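Local coordinates for C381 turret protein (Sulfolobus turreted icosahedral virus, PDB 4IND) that is a triple jelly-roll building block that probably assembles in fives to form the turrets on the capsid of this archaeal virus, at residues F100-S109 with I160-F171. Residues are numbered along the deposited sequence; the frame is centred on the assembly and turned at random.
Sequences FNNNNTMTYS and IIHTSGNGYISF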
loop_
_atom_site.group_PDB
_atom_site.type_symbol
_atom_site.label_atom_id
_atom_site.label_comp_id
_atom_site.label_asym_id
_atom_site.label_seq_id
_atom_site.Cartn_x
_atom_site.Cartn_y
_atom_site.Cartn_z
ATOM N N PHE A 100 12.812 13.390 24.300
ATOM C CA PHE A 100 12.800 13.873 22.918
ATOM C C PHE A 100 14.072 13.451 22.176
ATOM O O PHE A 100 14.529 14.149 21.281
ATOM C CB PHE A 100 12.692 15.416 22.894
ATOM C CG PHE A 100 11.310 15.965 23.229
ATOM C CD1 PHE A 100 10.175 15.201 23.062
ATOM C CD2 PHE A 100 11.165 17.269 23.691
ATOM C CE1 PHE A 100 8.925 15.706 23.360
ATOM C CE2 PHE A 100 9.918 17.783 23.995
ATOM C CZ PHE A 100 8.795 17.002 23.835
ATOM N N ASN A 101 14.646 12.322 22.590
ATOM C CA ASN A 101 15.888 11.781 22.040
ATOM C C ASN A 101 17.140 12.580 22.371
ATOM O O ASN A 101 18.167 11.996 22.709
ATOM C CB ASN A 101 15.794 11.504 20.521
ATOM C CG ASN A 101 14.919 10.312 20.211
ATOM O OD1 ASN A 101 15.092 9.239 20.804
ATOM N ND2 ASN A 101 13.955 10.491 19.299
ATOM N N ASN A 102 17.040 13.911 22.276
ATOM C CA ASN A 102 18.198 14.780 22.429
ATOM C C ASN A 102 17.971 16.028 23.290
ATOM O O ASN A 102 18.819 16.899 23.325
ATOM C CB ASN A 102 18.740 15.204 21.057
ATOM C CG ASN A 102 19.438 14.065 20.321
ATOM O OD1 ASN A 102 18.926 13.542 19.337
ATOM N ND2 ASN A 102 20.614 13.693 20.790
ATOM N N ASN A 103 16.841 16.118 23.983
ATOM C CA ASN A 103 16.549 17.317 24.763
ATOM C C ASN A 103 17.060 17.173 26.186
ATOM O O ASN A 103 16.968 16.091 26.778
ATOM C CB ASN A 103 15.045 17.568 24.848
ATOM C CG ASN A 103 14.714 18.722 25.785
ATOM O OD1 ASN A 103 15.215 19.839 25.607
ATOM N ND2 ASN A 103 13.883 18.460 26.792
ATOM N N ASN A 104 17.575 18.259 26.743
ATOM C CA ASN A 104 17.778 18.315 28.188
ATOM C C ASN A 104 17.563 19.703 28.769
ATOM O O ASN A 104 18.052 20.006 29.865
ATOM C CB ASN A 104 19.152 17.778 28.573
ATOM C CG ASN A 104 20.270 18.503 27.885
ATOM O OD1 ASN A 104 20.182 19.701 27.603
ATOM N ND2 ASN A 104 21.332 17.778 27.585
ATOM N N THR A 105 16.850 20.559 28.032
ATOM C CA THR A 105 16.556 21.912 28.525
ATOM C C THR A 105 15.067 22.261 28.485
ATOM O O THR A 105 14.583 22.967 29.359
ATOM C CB THR A 105 17.331 22.994 27.769
ATOM O OG1 THR A 105 17.124 22.818 26.362
ATOM C CG2 THR A 105 18.821 22.923 28.077
ATOM N N MET A 106 14.347 21.784 27.479
ATOM C CA MET A 106 12.939 22.155 27.341
ATOM C C MET A 106 12.101 21.392 28.348
ATOM O O MET A 106 12.403 20.245 28.676
ATOM C CB MET A 106 12.451 21.922 25.897
ATOM C CG MET A 106 13.217 22.773 24.894
ATOM S SD MET A 106 12.584 22.700 23.206
ATOM C CE MET A 106 12.625 20.943 22.949
ATOM N N THR A 107 11.060 22.042 28.859
ATOM C CA THR A 107 10.295 21.481 29.978
ATOM C C THR A 107 8.787 21.500 29.789
ATOM O O THR A 107 8.251 22.276 28.981
ATOM C CB THR A 107 10.584 22.272 31.278
ATOM O OG1 THR A 107 10.337 23.664 31.065
ATOM C CG2 THR A 107 12.034 22.103 31.723
ATOM N N TYR A 108 8.114 20.650 30.563
ATOM C CA TYR A 108 6.680 20.771 30.799
ATOM C C TYR A 108 6.490 21.373 32.181
ATOM O O TYR A 108 7.238 21.059 33.114
ATOM C CB TYR A 108 6.017 19.400 30.775
ATOM C CG TYR A 108 6.041 18.716 29.431
ATOM C CD1 TYR A 108 5.862 19.439 28.254
ATOM C CD2 TYR A 108 6.229 17.342 29.338
ATOM C CE1 TYR A 108 5.870 18.803 27.029
ATOM C CE2 TYR A 108 6.243 16.698 28.107
ATOM C CZ TYR A 108 6.055 17.440 26.964
ATOM O OH TYR A 108 6.069 16.810 25.746
ATOM N N SER A 109 5.490 22.236 32.318
ATOM C CA SER A 109 5.109 22.776 33.612
ATOM C C SER A 109 3.778 22.138 34.043
ATOM O O SER A 109 2.767 22.256 33.367
ATOM C CB SER A 109 5.015 24.303 33.539
ATOM O OG SER A 109 4.633 24.831 34.783
ATOM N N ILE A 160 2.483 22.735 24.781
ATOM C CA ILE A 160 2.866 22.638 26.193
ATOM C C ILE A 160 4.383 22.580 26.402
ATOM O O ILE A 160 4.857 22.484 27.537
ATOM C CB ILE A 160 2.262 21.370 26.844
ATOM C CG1 ILE A 160 2.738 20.138 26.082
ATOM C CG2 ILE A 160 0.733 21.443 26.895
ATOM C CD1 ILE A 160 2.413 18.808 26.799
ATOM N N ILE A 161 5.150 22.590 25.316
ATOM C CA ILE A 161 6.599 22.489 25.431
ATOM C C ILE A 161 7.175 23.869 25.647
ATOM O O ILE A 161 6.953 24.783 24.851
ATOM C CB ILE A 161 7.257 21.883 24.172
ATOM C CG1 ILE A 161 6.601 20.565 23.775
ATOM C CG2 ILE A 161 8.766 21.701 24.389
ATOM C CD1 ILE A 161 6.974 20.098 22.356
ATOM N N HIS A 162 7.922 24.036 26.732
ATOM C CA HIS A 162 8.494 25.345 27.044
ATOM C C HIS A 162 9.959 25.447 26.674
ATOM O O HIS A 162 10.760 24.567 27.014
ATOM C CB HIS A 162 8.365 25.665 28.548
ATOM C CG HIS A 162 6.957 25.773 29.018
ATOM N ND1 HIS A 162 6.248 26.954 28.971
ATOM C CD2 HIS A 162 6.111 24.852 29.538
ATOM C CE1 HIS A 162 5.034 26.758 29.447
ATOM N NE2 HIS A 162 4.926 25.489 29.803
ATOM N N THR A 163 10.322 26.560 26.036
ATOM C CA THR A 163 11.724 26.811 25.738
ATOM C C THR A 163 12.063 28.242 26.031
ATOM O O THR A 163 11.214 29.140 25.937
ATOM C CB THR A 163 12.108 26.460 24.267
ATOM O OG1 THR A 163 13.499 26.745 24.070
ATOM C CG2 THR A 163 11.265 27.292 23.258
ATOM N N SER A 164 13.306 28.479 26.407
ATOM C CA SER A 164 13.742 29.839 26.577
ATOM C C SER A 164 14.919 30.149 25.653
ATOM O O SER A 164 15.662 31.101 25.885
ATOM C CB SER A 164 14.086 30.109 28.044
ATOM O OG SER A 164 15.043 29.177 28.496
ATOM N N GLY A 165 15.085 29.357 24.595
ATOM C CA GLY A 165 16.112 29.665 23.610
ATOM C C GLY A 165 17.026 28.522 23.191
ATOM O O GLY A 165 17.840 28.680 22.284
ATOM N N ASN A 166 16.919 27.381 23.854
ATOM C CA ASN A 166 17.611 26.189 23.379
ATOM C C ASN A 166 16.757 24.957 23.569
ATOM O O ASN A 166 15.683 25.030 24.172
ATOM C CB ASN A 166 18.987 26.038 24.029
ATOM C CG ASN A 166 18.921 26.118 25.522
ATOM O OD1 ASN A 166 17.990 25.592 26.132
ATOM N ND2 ASN A 166 19.895 26.792 26.131
ATOM N N GLY A 167 17.218 23.835 23.025
ATOM C CA GLY A 167 16.479 22.588 23.111
ATOM C C GLY A 167 16.545 21.860 21.775
ATOM O O GLY A 167 16.767 22.473 20.718
ATOM N N TYR A 168 16.341 20.550 21.822
ATOM C CA TYR A 168 16.381 19.721 20.628
ATOM C C TYR A 168 15.280 18.703 20.690
ATOM O O TYR A 168 14.931 18.226 21.764
ATOM C CB TYR A 168 17.712 18.956 20.558
ATOM C CG TYR A 168 18.934 19.830 20.456
ATOM C CD1 TYR A 168 19.319 20.381 19.250
ATOM C CD2 TYR A 168 19.705 20.100 21.581
ATOM C CE1 TYR A 168 20.437 21.186 19.160
ATOM C CE2 TYR A 168 20.824 20.895 21.503
ATOM C CZ TYR A 168 21.182 21.440 20.289
ATOM O OH TYR A 168 22.296 22.233 20.203
ATOM N N ILE A 169 14.747 18.354 19.525
ATOM C CA ILE A 169 13.888 17.185 19.406
ATOM C C ILE A 169 14.381 16.441 18.166
ATOM O O ILE A 169 14.572 17.040 17.128
ATOM C CB ILE A 169 12.415 17.574 19.234
ATOM C CG1 ILE A 169 11.973 18.484 20.381
ATOM C CG2 ILE A 169 11.530 16.320 19.172
ATOM C CD1 ILE A 169 10.526 18.954 20.293
ATOM N N SER A 170 14.648 15.146 18.291
ATOM C CA SER A 170 15.020 14.357 17.115
ATOM C C SER A 170 14.028 13.223 16.927
ATOM O O SER A 170 13.448 12.740 17.893
ATOM C CB SER A 170 16.420 13.760 17.283
ATOM O OG SER A 170 17.391 14.775 17.377
ATOM N N PHE A 171 13.862 12.773 15.686
ATOM C CA PHE A 171 13.037 11.599 15.418
ATOM C C PHE A 171 13.419 10.999 14.068
ATOM O O PHE A 171 14.014 11.674 13.239
ATOM C CB PHE A 171 11.539 11.942 15.502
ATOM C CG PHE A 171 11.172 13.259 14.880
ATOM C CD1 PHE A 171 10.879 13.353 13.526
ATOM C CD2 PHE A 171 11.102 14.404 15.651
ATOM C CE1 PHE A 171 10.538 14.569 12.948
ATOM C CE2 PHE A 171 10.757 15.626 15.081
ATOM C CZ PHE A 171 10.475 15.711 13.726
HETATM O O HOH W 1 3.857 22.645 30.169
#
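Ser170 is gripped by successive residues of one loop: its N donates to Phe100 O (3.2 Å), and its O takes the amide hydrogen of Asn101 ND2 (2.7 Å), which arrives from above the carbonyl plane. Asn101 OD1 is turned to Thr123 N, so this carboxamide links both domains. A third bond, Ser170 OG to Asn102 OD1, is doubtful, because Asn102 has two conformers. Beside this polar grip, Ile169 CD1 lies over one face of the Phe100 ring, 4.1 Å from its centroid, while Ile161 CD1 reaches Phe100 CZ obliquely. Met106 fills the gap between strands 160-163 and 168-171: its chain is straight to SD, then bends (chi3 -55°), setting CE 3.6 Å from Ile169 CG1. Asn103 OD1 accepts from Thr105 N, an Asx turn, and on an in-plane lone pair from Met106 N, which extends it to an Asx motif. Farther along, Thr107 and His162 form a single antiparallel hydrogen-bonded pair (Thr107 N to His162 O 3.1 Å, His162 N to Thr107 O 2.9 Å). One water then takes the hydrogen of Ser109 N and donates to Ile160 O. The loop of the first domain is thus pinned to the second at both ends of an apolar centre, where Tyr168 N and O are buried without a partner; between these segments apolar packing, backbone bonds and neutral side-chain bonds join the domains, with no charge pair.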